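Local coordinates for protein cyclopenase asqI (Emericella nidulans, PDB 5YY3) that catalyses the zinc-dependent conversion of 4'-methoxycyclopenin into 4'-methoxyviridicatin with loss of methyl isocyanate, a step in aspoquinolone biosynthesis, at residues Glu106-Glu109 against Glu110-Pro114; Asp119-Gly122 against Ile123-His127. All blocks are in the same frame, centred on the assembly; numbering follows the deposited sequence.

Contact 1 (Glu106-Glu109 against Glu110-Pro114); sequences ELLE and ERINP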
ATOM      1  N   GLU A 106      31.376  31.037 -35.484  1.00 45.21           N
ATOM      2  CA  GLU A 106      32.826  31.062 -35.515  1.00 46.09           C
ATOM      3  C   GLU A 106      33.400  30.173 -34.423  1.00 45.12           C
ATOM      4  O   GLU A 106      34.205  29.281 -34.692  1.00 49.76           O
ATOM      5  CB  GLU A 106      33.302  32.498 -35.359  1.00 43.47           C
ATOM      6  CG  GLU A 106      34.784  32.695 -35.375  1.00 56.04           C
ATOM      7  CD  GLU A 106      35.129  34.159 -35.317  1.00 60.95           C
ATOM      8  OE1 GLU A 106      35.339  34.684 -34.195  1.00 64.14           O
ATOM      9  OE2 GLU A 106      35.138  34.794 -36.397  1.00 64.02           O
ATOM     10  N   LEU A 107      32.960  30.411 -33.194  1.00 44.40           N
ATOM     11  CA  LEU A 107      33.412  29.635 -32.047  1.00 42.78           C
ATOM     12  C   LEU A 107      33.062  28.160 -32.208  1.00 44.09           C
ATOM     13  O   LEU A 107      33.853  27.284 -31.857  1.00 44.95           O
ATOM     14  CB  LEU A 107      32.805  30.200 -30.761  1.00 40.96           C
ATOM     15  CG  LEU A 107      33.226  31.623 -30.396  1.00 42.29           C
ATOM     16  CD1 LEU A 107      32.364  32.170 -29.276  1.00 37.42           C
ATOM     17  CD2 LEU A 107      34.698  31.657 -30.006  1.00 38.16           C
ATOM     18  N   LEU A 108      31.880  27.887 -32.758  1.00 47.48           N
ATOM     19  CA  LEU A 108      31.427  26.508 -32.979  1.00 45.49           C
ATOM     20  C   LEU A 108      32.339  25.740 -33.935  1.00 48.61           C
ATOM     21  O   LEU A 108      32.706  24.583 -33.666  1.00 47.26           O
ATOM     22  CB  LEU A 108      29.983  26.494 -33.497  1.00 42.56           C
ATOM     23  CG  LEU A 108      28.959  26.712 -32.383  1.00 42.75           C
ATOM     24  CD1 LEU A 108      27.611  27.096 -32.954  1.00 41.81           C
ATOM     25  CD2 LEU A 108      28.861  25.469 -31.496  1.00 34.98           C
ATOM     26  N   GLU A 109      32.716  26.372 -35.045  1.00 47.89           N
ATOM     27  CA  GLU A 109      33.613  25.694 -35.979  1.00 56.08           C
ATOM     28  C   GLU A 109      35.047  25.667 -35.444  1.00 49.68           C
ATOM     29  O   GLU A 109      35.857  24.873 -35.915  1.00 50.28           O
ATOM     30  CB  GLU A 109      33.557  26.320 -37.373  1.00 57.75           C
ATOM     31  CG  GLU A 109      32.367  25.796 -38.180  1.00 70.52           C
ATOM     32  CD  GLU A 109      32.505  26.006 -39.678  1.00 82.63           C
ATOM     33  OE1 GLU A 109      32.048  27.059 -40.178  1.00 86.08           O
ATOM     34  OE2 GLU A 109      33.062  25.110 -40.359  1.00 82.92           O
ATOM     35  N   GLU A 110      35.344  26.501 -34.442  1.00 46.02           N
ATOM     36  CA  GLU A 110      36.565  26.332 -33.638  1.00 44.86           C
ATOM     37  C   GLU A 110      36.415  25.218 -32.585  1.00 46.72           C
ATOM     38  O   GLU A 110      37.275  25.060 -31.711  1.00 42.61           O
ATOM     39  CB  GLU A 110      36.950  27.634 -32.942  1.00 46.28           C
ATOM     40  CG  GLU A 110      37.369  28.750 -33.874  1.00 53.39           C
ATOM     41  CD  GLU A 110      37.754  30.018 -33.129  1.00 57.42           C
ATOM     42  OE1 GLU A 110      38.119  29.927 -31.931  1.00 55.02           O
ATOM     43  OE2 GLU A 110      37.679  31.104 -33.745  1.00 58.25           O
ATOM     44  N   ARG A 111      35.300  24.484 -32.666  1.00 49.11           N
ATOM     45  CA  ARG A 111      35.036  23.276 -31.863  1.00 50.26           C
ATOM     46  C   ARG A 111      34.805  23.529 -30.362  1.00 42.78           C
ATOM     47  O   ARG A 111      35.067  22.665 -29.534  1.00 42.78           O
ATOM     48  CB  ARG A 111      36.175  22.255 -32.047  1.00 47.98           C
ATOM     49  CG  ARG A 111      36.387  21.833 -33.495  1.00 43.91           C
ATOM     50  CD  ARG A 111      35.075  21.381 -34.132  1.00 50.27           C
ATOM     51  NE  ARG A 111      34.650  20.064 -33.658  1.00 50.79           N
ATOM     52  CZ  ARG A 111      33.487  19.500 -33.971  1.00 50.83           C
ATOM     53  NH1 ARG A 111      32.628  20.143 -34.751  1.00 53.89           N
ATOM     54  NH2 ARG A 111      33.176  18.299 -33.498  1.00 55.42           N
ATOM     55  N   ILE A 112      34.290  24.702 -30.013  1.00 47.15           N
ATOM     56  CA  ILE A 112      33.797  24.904 -28.658  1.00 40.34           C
ATOM     57  C   ILE A 112      32.614  23.956 -28.409  1.00 40.09           C
ATOM     58  O   ILE A 112      31.857  23.623 -29.334  1.00 42.70           O
ATOM     59  CB  ILE A 112      33.386  26.364 -28.426  1.00 38.55           C
ATOM     60  CG1 ILE A 112      33.283  26.669 -26.932  1.00 41.08           C
ATOM     61  CG2 ILE A 112      32.074  26.689 -29.126  1.00 42.33           C
ATOM     62  CD1 ILE A 112      33.258  28.151 -26.644  1.00 31.39           C
ATOM     63  N   ASN A 113      32.494  23.481 -27.173  1.00 40.59           N
ATOM     64  CA  ASN A 113      31.430  22.556 -26.778  1.00 37.08           C
ATOM     65  C   ASN A 113      30.036  23.151 -27.011  1.00 38.26           C
ATOM     66  O   ASN A 113      29.742  24.250 -26.518  1.00 38.53           O
ATOM     67  CB  ASN A 113      31.618  22.173 -25.303  1.00 40.38           C
ATOM     68  CG  ASN A 113      30.622  21.132 -24.825  1.00 41.24           C
ATOM     69  OD1 ASN A 113      29.419  21.401 -24.733  1.00 36.57           O
ATOM     70  ND2 ASN A 113      31.120  19.938 -24.502  1.00 40.79           N
ATOM     71  N   PRO A 114      29.174  22.434 -27.765  1.00 40.42           N
ATOM     72  CA  PRO A 114      27.821  22.890 -28.122  1.00 38.22           C
ATOM     73  C   PRO A 114      26.899  23.087 -26.917  1.00 36.15           C
ATOM     74  O   PRO A 114      26.029  23.950 -26.961  1.00 37.39           O
ATOM     75  CB  PRO A 114      27.285  21.761 -29.016  1.00 38.58           C
ATOM     76  CG  PRO A 114      28.466  21.009 -29.461  1.00 38.92           C
ATOM     77  CD  PRO A 114      29.473  21.117 -28.356  1.00 44.89           C
TER

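Contact 2 (Asp119-Gly122 against Ile123-His127); sequences DALG and IYLTH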
ATOM      1  N   ASP A 119      24.073  27.167 -23.468  1.00 32.87           N
ATOM      2  CA  ASP A 119      23.939  27.982 -22.271  1.00 30.11           C
ATOM      3  C   ASP A 119      24.326  29.432 -22.551  1.00 32.73           C
ATOM      4  O   ASP A 119      23.644  30.363 -22.118  1.00 30.01           O
ATOM      5  CB  ASP A 119      24.792  27.419 -21.138  1.00 31.39           C
ATOM      6  CG  ASP A 119      24.076  26.337 -20.353  1.00 34.65           C
ATOM      7  OD1 ASP A 119      22.825  26.328 -20.384  1.00 37.30           O
ATOM      8  OD2 ASP A 119      24.754  25.508 -19.691  1.00 33.72           O
ATOM      9  N   ALA A 120      25.420  29.618 -23.284  1.00 33.83           N
ATOM     10  CA  ALA A 120      25.936  30.954 -23.571  1.00 32.39           C
ATOM     11  C   ALA A 120      24.972  31.716 -24.475  1.00 28.36           C
ATOM     12  O   ALA A 120      24.656  32.883 -24.234  1.00 32.97           O
ATOM     13  CB  ALA A 120      27.339  30.862 -24.213  1.00 30.26           C
ATOM     14  N   LEU A 121      24.490  31.034 -25.506  1.00 29.79           N
ATOM     15  CA  LEU A 121      23.600  31.635 -26.476  1.00 31.99           C
ATOM     16  C   LEU A 121      22.257  31.952 -25.847  1.00 35.36           C
ATOM     17  O   LEU A 121      21.625  32.960 -26.185  1.00 33.89           O
ATOM     18  CB  LEU A 121      23.407  30.705 -27.668  1.00 30.66           C
ATOM     19  CG  LEU A 121      22.607  31.313 -28.807  1.00 34.81           C
ATOM     20  CD1 LEU A 121      23.184  32.675 -29.162  1.00 35.40           C
ATOM     21  CD2 LEU A 121      22.623  30.380 -29.998  1.00 34.51           C
ATOM     22  N   GLY A 122      21.828  31.078 -24.936  1.00 32.70           N
ATOM     23  CA  GLY A 122      20.560  31.230 -24.253  1.00 27.81           C
ATOM     24  C   GLY A 122      20.519  32.518 -23.475  1.00 27.55           C
ATOM     25  O   GLY A 122      19.598  33.316 -23.638  1.00 30.44           O
ATOM     26  N   ILE A 123      21.525  32.708 -22.625  1.00 32.27           N
ATOM     27  CA  ILE A 123      21.711  33.939 -21.861  1.00 29.40           C
ATOM     28  C   ILE A 123      21.820  35.140 -22.785  1.00 29.65           C
ATOM     29  O   ILE A 123      21.186  36.171 -22.570  1.00 28.35           O
ATOM     30  CB  ILE A 123      22.980  33.861 -20.988  1.00 33.25           C
ATOM     31  CG1 ILE A 123      22.835  32.743 -19.962  1.00 32.58           C
ATOM     32  CG2 ILE A 123      23.263  35.207 -20.305  1.00 32.81           C
ATOM     33  CD1 ILE A 123      24.096  32.463 -19.191  1.00 38.41           C
ATOM     34  N   TYR A 124      22.629  34.988 -23.827  1.00 34.06           N
ATOM     35  CA  TYR A 124      22.845  36.074 -24.780  1.00 35.51           C
ATOM     36  C   TYR A 124      21.525  36.571 -25.375  1.00 30.07           C
ATOM     37  O   TYR A 124      21.207  37.746 -25.268  1.00 34.66           O
ATOM     38  CB  TYR A 124      23.796  35.627 -25.894  1.00 31.83           C
ATOM     39  CG  TYR A 124      23.835  36.589 -27.043  1.00 32.36           C
ATOM     40  CD1 TYR A 124      24.446  37.827 -26.913  1.00 34.76           C
ATOM     41  CD2 TYR A 124      23.242  36.266 -28.261  1.00 35.38           C
ATOM     42  CE1 TYR A 124      24.482  38.717 -27.966  1.00 36.49           C
ATOM     43  CE2 TYR A 124      23.268  37.154 -29.327  1.00 34.99           C
ATOM     44  CZ  TYR A 124      23.894  38.378 -29.172  1.00 41.38           C
ATOM     45  OH  TYR A 124      23.918  39.262 -30.224  1.00 42.60           O
ATOM     46  N   LEU A 125      20.765  35.668 -25.987  1.00 32.26           N
ATOM     47  CA  LEU A 125      19.471  36.000 -26.584  1.00 30.00           C
ATOM     48  C   LEU A 125      18.521  36.615 -25.563  1.00 32.08           C
ATOM     49  O   LEU A 125      17.868  37.617 -25.848  1.00 36.71           O
ATOM     50  CB  LEU A 125      18.832  34.755 -27.209  1.00 32.31           C
ATOM     51  CG  LEU A 125      19.564  34.192 -28.429  1.00 32.92           C
ATOM     52  CD1 LEU A 125      18.970  32.862 -28.869  1.00 28.60           C
ATOM     53  CD2 LEU A 125      19.545  35.192 -29.570  1.00 32.88           C
ATOM     54  N   THR A 126      18.460  36.035 -24.366  1.00 31.72           N
ATOM     55  CA  THR A 126      17.537  36.518 -23.334  1.00 35.98           C
ATOM     56  C   THR A 126      17.767  37.984 -22.967  1.00 36.77           C
ATOM     57  O   THR A 126      16.813  38.727 -22.695  1.00 41.54           O
ATOM     58  CB  THR A 126      17.629  35.656 -22.046  1.00 35.02           C
ATOM     59  OG1 THR A 126      17.201  34.319 -22.335  1.00 32.34           O
ATOM     60  CG2 THR A 126      16.760  36.231 -20.924  1.00 30.49           C
ATOM     61  N   HIS A 127      19.026  38.414 -22.984  1.00 37.74           N
ATOM     62  CA  HIS A 127      19.368  39.746 -22.495  1.00 35.18           C
ATOM     63  C   HIS A 127      19.781  40.721 -23.598  1.00 32.14           C
ATOM     64  O   HIS A 127      20.106  41.869 -23.320  1.00 36.71           O
ATOM     65  CB  HIS A 127      20.463  39.632 -21.443  1.00 36.83           C
ATOM     66  CG  HIS A 127      20.067  38.801 -20.262  1.00 36.70           C
ATOM     67  ND1 HIS A 127      19.419  39.331 -19.166  1.00 36.20           N
ATOM     68  CD2 HIS A 127      20.210  37.478 -20.015  1.00 35.64           C
ATOM     69  CE1 HIS A 127      19.187  38.369 -18.292  1.00 37.19           C
ATOM     70  NE2 HIS A 127      19.656  37.236 -18.779  1.00 34.75           N
TER

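Contact 1 (Glu106-Glu109 against Glu110-Pro114)
Ile112 N reaches back five residues to Leu107 O (3.2 Å), and the N-H...O angle of 168° makes this a nearly straight bond. Nested inside it, Arg111 N binds Leu108 O at 2.8 Å; here the donor stands above the carbonyl plane, 65° out of it, instead of meeting a lone pair. Before the chain departs, Glu110 N still makes the ordinary helical bond to Glu106 O (3.0 Å). The carbonyls of Glu106, Leu107 and Leu108 thus each have a backbone donor as helix 97-109 ends.

Apolar contact closes the same turn. Ile112 CG2 sits between its own backbone N and carbonyl carbon, which turns this methyl onto the helix end, 3.9 Å from Leu107 CB and 4.2 Å from Leu108 CD2. On the exposed flank Glu106 and Glu110 run side by side with their carboxylate planes nearly parallel. Glu106 OE1 and Glu110 OE2 are 4.3 Å from each other, a proximity that probably costs some energy; Lys103 offers Glu106 a weak, long ion pair.

The polar ends of Arg111 and Asn113 find partners elsewhere in the chain. Arg111, its chain bent at chi2 and chi3, gives NH2 to a salt bridge with Asp68 and a hydrogen bond with Gln66. Asn113 OD1 accepts from Leu116 N as the N-cap of the next helix, while its ND2 binds Thr381 OG1 and Lys70 O. With Arg111 at positive phi (69°), the nested pair of backbone bonds and the apolar contact from Leu107 to Ile112 define a Schellman motif, followed directly by the N-cap of helix 114-127.

Contact 2 (Asp119-Gly122 against Ile123-His127)
Helix 114-127, within the hemocyanin-type metal-binding domain, supplies both segments, and its i to i+4 bonds run through the contact without a break. Ile123 N to Asp119 O (3.2 Å) and Leu125 N to Leu121 O (2.8 Å) are both almost linear, with N-H...O angles of 177°. Tyr124 N binds Ala120 O in the same series, and that carbonyl also accepts a hydrogen bond from Ser87 of helix 77-92.

Gly122 O is gripped twice. Thr126 N (3.0 Å) and Thr126 OG1 (2.9 Å) reach it from opposite faces of the carbonyl plane, the hydroxyl standing well out of that plane. The threonine chi1 of -64° sets OG1 beside its own backbone N, which brings the hydroxyl back over the preceding turn.

Leu121 carries the apolar part. Its CG is anti to the backbone N (chi1 -174°), and the chain leans along the helix toward the following turn: CD1 comes 3.7 Å from Tyr124 CD2, oblique to the ring, while CG meets Leu125 CD1 at 4.0 Å. Ile60 and Phe61 of helix 53-61 touch Leu121, Val57 touches Leu125, and Leu90 of helix 77-92 packs on Tyr124. Ile123 lays CG1 against Asp119 O (3.3 Å), and Met83 touches both of these side chains.

Asp119 OD2 is hydrogen-bonded to Tyr72 OH; its side chain lies about 7 Å from that of the zinc ligand His190. Because its hydroxyl is spent on a carbonyl of its own helix, Thr126 can lie buried against Tyr188, Met191 and Val192 of the ligand-bearing helix 180-193 with its hydroxyl donor satisfied within the helix.

In the fold
Contacts 1 and 2 come in series along the chain: residues 106-114 end helix 97-109 and lead into helix 114-127, whose later turns hold residues 119-127. Their centres are 16 Å apart and their nearest atoms about 5 Å, without touching. Both lie on the same side of the chain's centre, contact 1 about 32 Å out and partly buried, contact 2 about 19 Å out and buried. Tyr72 ties the two regions together, packing on Asn113 and hydrogen-bonding Asp119. The chain therefore passes from a peripheral helix end, away from the annotated sites, to a buried helix packed beside helix 180-193, which supplies zinc ligands His186 and His190.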